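Local coordinates for protein chitinase (Paenibacillus sp. FPU-7, PDB 5GZT) that probably hydrolyses internal beta-1,4 linkages between N-acetylglucosamine units in chitin and chitodextrins, as a glycoside hydrolase of family 18, at residues B[1054-1066]-B[1077-1090]. Residues are numbered along the deposited sequence; the frame is centred on the assembly and turned at random.
Sequences DLVKDYFDKGYTR and LYNPDANGGTFITY
Thr1065 and Tyr1078 form an antiparallel hydrogen-bonded pair: Thr1065 N donates to Tyr1078 O at 2.8 Å, and Tyr1078 N returns a bond to Thr1065 O at 2.9 Å. They join the edge strand 1065-1069 to strand 1074-1079 in a beta hairpin, part of the small antiparallel sheet inserted in the second family 18 TIM barrel; strand 1086-1089 flanks the hairpin's second strand. At the mouth of the hairpin Asn1079 opens an Asx turn, its OD1 accepting from Asp1081 N. A water sits between Gly1063 O (2.9 Å) and Asp1081 OD2 and bridges the two segments.

Tyr1064 is clasped on both faces. Asn1079 CB makes a CH-pi contact 3.4 Å from the centroid of the Tyr1064 ring, while Tyr1059 CD2 lies over the opposite face. A chi1 of -180° turns the Asn1079 amide away from its own N and brings ND2 over the CD2-CE2 side of the Tyr1064 ring, the planes 83° apart. Tyr1064 OH touches Ala1082 CB, and Thr1086 CG2 lies at the ring's edge. Replacing Tyr1064 with alanine would probably open a gap between Tyr1059 and Asn1079 and take the phenol oxygen away from the Ala1082 and Thr1086 methyls.

Beyond this ring, helix 1052-1058 and its following turn pack on the side chains of Leu1077, Ile1088 and Tyr1090. Leu1077 CD2 meets the edge of the Phe1060 ring, 3.6 Å from CE1, and Tyr1059 crosses Ile1088 at about a right angle. The extended Arg1066 chain passes Tyr1090 OH on its way to salt bridges with Asp1092 and Glu1094. Phe1060 and Tyr1090 approach from opposite directions, their rings inclined at 50°, and Leu1055 CD1 touches Tyr1090 CD2 at 3.5 Å.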
# COMPACT_ATOMS: atom_id res chain seq x y z
N ASP B 1054 -38.35 25.05 18.18
CA ASP B 1054 -38.20 24.12 19.25
C ASP B 1054 -36.77 24.19 19.80
O ASP B 1054 -36.58 24.15 21.04
CB ASP B 1054 -38.51 22.69 18.82
CG ASP B 1054 -39.96 22.50 18.38
OD1 ASP B 1054 -40.77 23.32 18.79
OD2 ASP B 1054 -40.25 21.55 17.60
N LEU B 1055 -35.77 24.29 18.92
CA LEU B 1055 -34.40 24.32 19.37
C LEU B 1055 -34.24 25.49 20.28
O LEU B 1055 -33.62 25.35 21.37
CB LEU B 1055 -33.36 24.35 18.24
CG LEU B 1055 -33.29 23.16 17.30
CD1 LEU B 1055 -32.10 23.38 16.37
CD2 LEU B 1055 -33.13 21.88 18.10
N VAL B 1056 -34.80 26.61 19.88
CA VAL B 1056 -34.65 27.84 20.63
C VAL B 1056 -35.27 27.71 22.02
O VAL B 1056 -34.62 28.00 22.99
CB VAL B 1056 -35.21 29.06 19.89
CG1 VAL B 1056 -35.37 30.29 20.83
CG2 VAL B 1056 -34.29 29.41 18.76
N LYS B 1057 -36.52 27.28 22.14
CA LYS B 1057 -37.14 27.29 23.47
C LYS B 1057 -36.79 26.07 24.37
O LYS B 1057 -36.84 26.19 25.58
CB LYS B 1057 -38.64 27.57 23.37
CG LYS B 1057 -39.46 26.51 22.68
CD LYS B 1057 -40.92 26.99 22.53
CE LYS B 1057 -41.77 26.05 21.67
NZ LYS B 1057 -41.51 24.57 21.85
N ASP B 1058 -36.38 24.95 23.79
CA ASP B 1058 -36.24 23.69 24.53
C ASP B 1058 -34.83 23.07 24.54
O ASP B 1058 -34.68 22.04 25.19
CB ASP B 1058 -37.14 22.58 23.93
CG ASP B 1058 -38.64 22.88 24.01
OD1 ASP B 1058 -39.07 23.79 24.73
OD2 ASP B 1058 -39.40 22.16 23.32
N TYR B 1059 -33.87 23.56 23.75
CA TYR B 1059 -32.57 22.83 23.61
C TYR B 1059 -31.36 23.71 23.89
O TYR B 1059 -30.49 23.39 24.72
CB TYR B 1059 -32.40 22.26 22.20
CG TYR B 1059 -33.23 21.06 21.92
CD1 TYR B 1059 -34.59 21.17 21.69
CD2 TYR B 1059 -32.64 19.81 21.86
CE1 TYR B 1059 -35.35 20.04 21.43
CE2 TYR B 1059 -33.40 18.67 21.62
CZ TYR B 1059 -34.74 18.81 21.39
OH TYR B 1059 -35.45 17.66 21.13
N PHE B 1060 -31.34 24.84 23.22
CA PHE B 1060 -30.27 25.79 23.43
C PHE B 1060 -30.17 26.19 24.92
O PHE B 1060 -31.17 26.66 25.54
CB PHE B 1060 -30.42 27.04 22.53
CG PHE B 1060 -30.30 26.78 21.01
CD1 PHE B 1060 -29.61 25.65 20.47
CD2 PHE B 1060 -30.88 27.70 20.10
CE1 PHE B 1060 -29.53 25.46 19.09
CE2 PHE B 1060 -30.78 27.51 18.73
CZ PHE B 1060 -30.11 26.39 18.22
N ASP B 1061 -28.97 25.99 25.47
CA ASP B 1061 -28.64 26.30 26.89
C ASP B 1061 -29.53 25.57 27.89
O ASP B 1061 -29.94 26.13 28.90
CB ASP B 1061 -28.71 27.80 27.14
CG ASP B 1061 -27.96 28.59 26.14
OD1 ASP B 1061 -26.78 28.26 25.89
OD2 ASP B 1061 -28.53 29.56 25.59
N LYS B 1062 -29.87 24.33 27.57
CA LYS B 1062 -30.65 23.46 28.42
C LYS B 1062 -29.87 22.20 28.51
O LYS B 1062 -30.40 21.12 28.34
CB LYS B 1062 -32.00 23.13 27.81
CG LYS B 1062 -33.16 23.73 28.54
CD LYS B 1062 -33.28 25.22 28.32
CE LYS B 1062 -34.77 25.52 28.36
NZ LYS B 1062 -35.00 26.97 28.16
N GLY B 1063 -28.58 22.35 28.77
CA GLY B 1063 -27.71 21.20 28.90
C GLY B 1063 -27.18 20.71 27.58
O GLY B 1063 -26.51 19.67 27.55
N TYR B 1064 -27.46 21.45 26.49
CA TYR B 1064 -26.95 21.12 25.17
C TYR B 1064 -25.84 22.10 24.97
O TYR B 1064 -26.01 23.32 25.18
CB TYR B 1064 -28.04 21.26 24.06
CG TYR B 1064 -28.99 20.09 24.06
CD1 TYR B 1064 -28.69 18.92 23.35
CD2 TYR B 1064 -30.19 20.12 24.80
CE1 TYR B 1064 -29.54 17.80 23.37
CE2 TYR B 1064 -31.05 19.02 24.80
CZ TYR B 1064 -30.72 17.86 24.13
OH TYR B 1064 -31.57 16.75 24.20
N THR B 1065 -24.71 21.58 24.52
CA THR B 1065 -23.62 22.42 24.02
C THR B 1065 -23.54 22.34 22.47
O THR B 1065 -23.68 21.23 21.87
CB THR B 1065 -22.27 22.00 24.64
OG1 THR B 1065 -22.44 21.82 26.06
CG2 THR B 1065 -21.18 23.02 24.34
N ARG B 1066 -23.29 23.51 21.87
CA ARG B 1066 -23.16 23.68 20.43
C ARG B 1066 -21.72 23.39 20.05
O ARG B 1066 -20.84 23.99 20.58
CB ARG B 1066 -23.53 25.09 19.98
CG ARG B 1066 -23.30 25.27 18.45
CD ARG B 1066 -23.63 26.67 17.98
NE ARG B 1066 -23.49 26.88 16.53
CZ ARG B 1066 -22.34 27.07 15.86
NH1 ARG B 1066 -21.13 26.99 16.46
NH2 ARG B 1066 -22.36 27.32 14.55
N LEU B 1077 -25.41 19.69 18.36
CA LEU B 1077 -25.65 19.87 19.78
C LEU B 1077 -25.37 18.52 20.41
O LEU B 1077 -25.73 17.52 19.81
CB LEU B 1077 -27.09 20.27 20.06
CG LEU B 1077 -27.51 21.73 20.17
CD1 LEU B 1077 -26.63 22.74 19.50
CD2 LEU B 1077 -28.97 21.93 19.78
N TYR B 1078 -24.76 18.52 21.61
CA TYR B 1078 -24.68 17.32 22.45
C TYR B 1078 -25.10 17.68 23.90
O TYR B 1078 -24.88 18.82 24.41
CB TYR B 1078 -23.29 16.67 22.40
CG TYR B 1078 -23.25 15.29 23.05
CD1 TYR B 1078 -23.91 14.22 22.48
CD2 TYR B 1078 -22.57 15.06 24.27
CE1 TYR B 1078 -23.94 12.98 23.07
CE2 TYR B 1078 -22.57 13.78 24.87
CZ TYR B 1078 -23.27 12.75 24.27
OH TYR B 1078 -23.30 11.46 24.78
N ASN B 1079 -25.83 16.75 24.49
CA ASN B 1079 -26.25 16.87 25.90
C ASN B 1079 -26.01 15.46 26.47
O ASN B 1079 -26.77 14.53 26.19
CB ASN B 1079 -27.71 17.32 26.06
CG ASN B 1079 -28.15 17.45 27.54
OD1 ASN B 1079 -27.56 16.84 28.43
ND2 ASN B 1079 -29.17 18.26 27.78
N PRO B 1080 -24.93 15.28 27.26
CA PRO B 1080 -24.65 13.94 27.83
C PRO B 1080 -25.80 13.43 28.74
O PRO B 1080 -26.09 12.20 28.82
CB PRO B 1080 -23.33 14.14 28.61
CG PRO B 1080 -23.05 15.62 28.64
CD PRO B 1080 -24.11 16.36 27.85
N ASP B 1081 -26.53 14.37 29.33
CA ASP B 1081 -27.54 14.02 30.32
C ASP B 1081 -28.95 13.71 29.82
O ASP B 1081 -29.74 13.16 30.59
CB ASP B 1081 -27.57 15.14 31.38
CG ASP B 1081 -26.19 15.35 32.03
OD1 ASP B 1081 -25.40 14.37 32.15
OD2 ASP B 1081 -25.90 16.50 32.38
N ALA B 1082 -29.28 14.02 28.57
CA ALA B 1082 -30.69 14.11 28.19
C ALA B 1082 -31.40 12.78 28.12
O ALA B 1082 -32.41 12.59 28.82
CB ALA B 1082 -30.88 14.90 26.91
N ASN B 1083 -30.93 11.84 27.31
CA ASN B 1083 -31.58 10.51 27.23
C ASN B 1083 -30.54 9.53 26.87
O ASN B 1083 -30.53 8.98 25.78
CB ASN B 1083 -32.69 10.44 26.17
CG ASN B 1083 -34.04 10.78 26.72
OD1 ASN B 1083 -34.68 9.96 27.36
ND2 ASN B 1083 -34.49 11.99 26.47
N GLY B 1084 -29.62 9.35 27.79
CA GLY B 1084 -28.49 8.43 27.56
C GLY B 1084 -27.38 9.07 26.74
O GLY B 1084 -26.42 8.35 26.32
N GLY B 1085 -27.49 10.41 26.60
CA GLY B 1085 -26.76 11.20 25.57
C GLY B 1085 -27.59 11.50 24.29
O GLY B 1085 -27.94 10.58 23.57
N THR B 1086 -27.88 12.78 24.05
CA THR B 1086 -28.65 13.27 22.87
C THR B 1086 -27.80 14.19 21.92
O THR B 1086 -27.19 15.17 22.36
CB THR B 1086 -29.98 13.93 23.31
OG1 THR B 1086 -30.80 12.91 23.87
CG2 THR B 1086 -30.75 14.57 22.13
N PHE B 1087 -27.75 13.78 20.65
CA PHE B 1087 -26.98 14.44 19.60
C PHE B 1087 -27.97 15.00 18.59
O PHE B 1087 -28.80 14.24 18.10
CB PHE B 1087 -26.11 13.39 18.88
CG PHE B 1087 -25.32 13.94 17.73
CD1 PHE B 1087 -25.87 13.93 16.42
CD2 PHE B 1087 -24.05 14.42 17.91
CE1 PHE B 1087 -25.14 14.44 15.34
CE2 PHE B 1087 -23.31 14.92 16.83
CZ PHE B 1087 -23.86 14.94 15.54
N ILE B 1088 -27.82 16.27 18.25
CA ILE B 1088 -28.73 16.98 17.33
C ILE B 1088 -27.94 17.52 16.11
O ILE B 1088 -26.93 18.14 16.29
CB ILE B 1088 -29.43 18.16 18.04
CG1 ILE B 1088 -30.25 17.68 19.24
CG2 ILE B 1088 -30.37 18.93 17.11
CD1 ILE B 1088 -31.32 16.63 18.94
N THR B 1089 -28.48 17.36 14.90
CA THR B 1089 -27.85 17.85 13.66
C THR B 1089 -28.85 18.70 12.94
O THR B 1089 -30.03 18.30 12.76
CB THR B 1089 -27.36 16.69 12.80
OG1 THR B 1089 -27.06 17.15 11.48
CG2 THR B 1089 -28.36 15.51 12.77
N TYR B 1090 -28.41 19.90 12.60
CA TYR B 1090 -29.32 20.94 12.15
C TYR B 1090 -28.57 21.96 11.30
O TYR B 1090 -27.31 21.85 11.22
CB TYR B 1090 -30.02 21.60 13.36
CG TYR B 1090 -29.14 22.38 14.29
CD1 TYR B 1090 -28.20 21.73 15.12
CD2 TYR B 1090 -29.23 23.74 14.38
CE1 TYR B 1090 -27.36 22.46 15.96
CE2 TYR B 1090 -28.42 24.49 15.25
CZ TYR B 1090 -27.49 23.85 16.05
OH TYR B 1090 -26.67 24.63 16.86
O HOH W 1 -25.62 18.91 30.18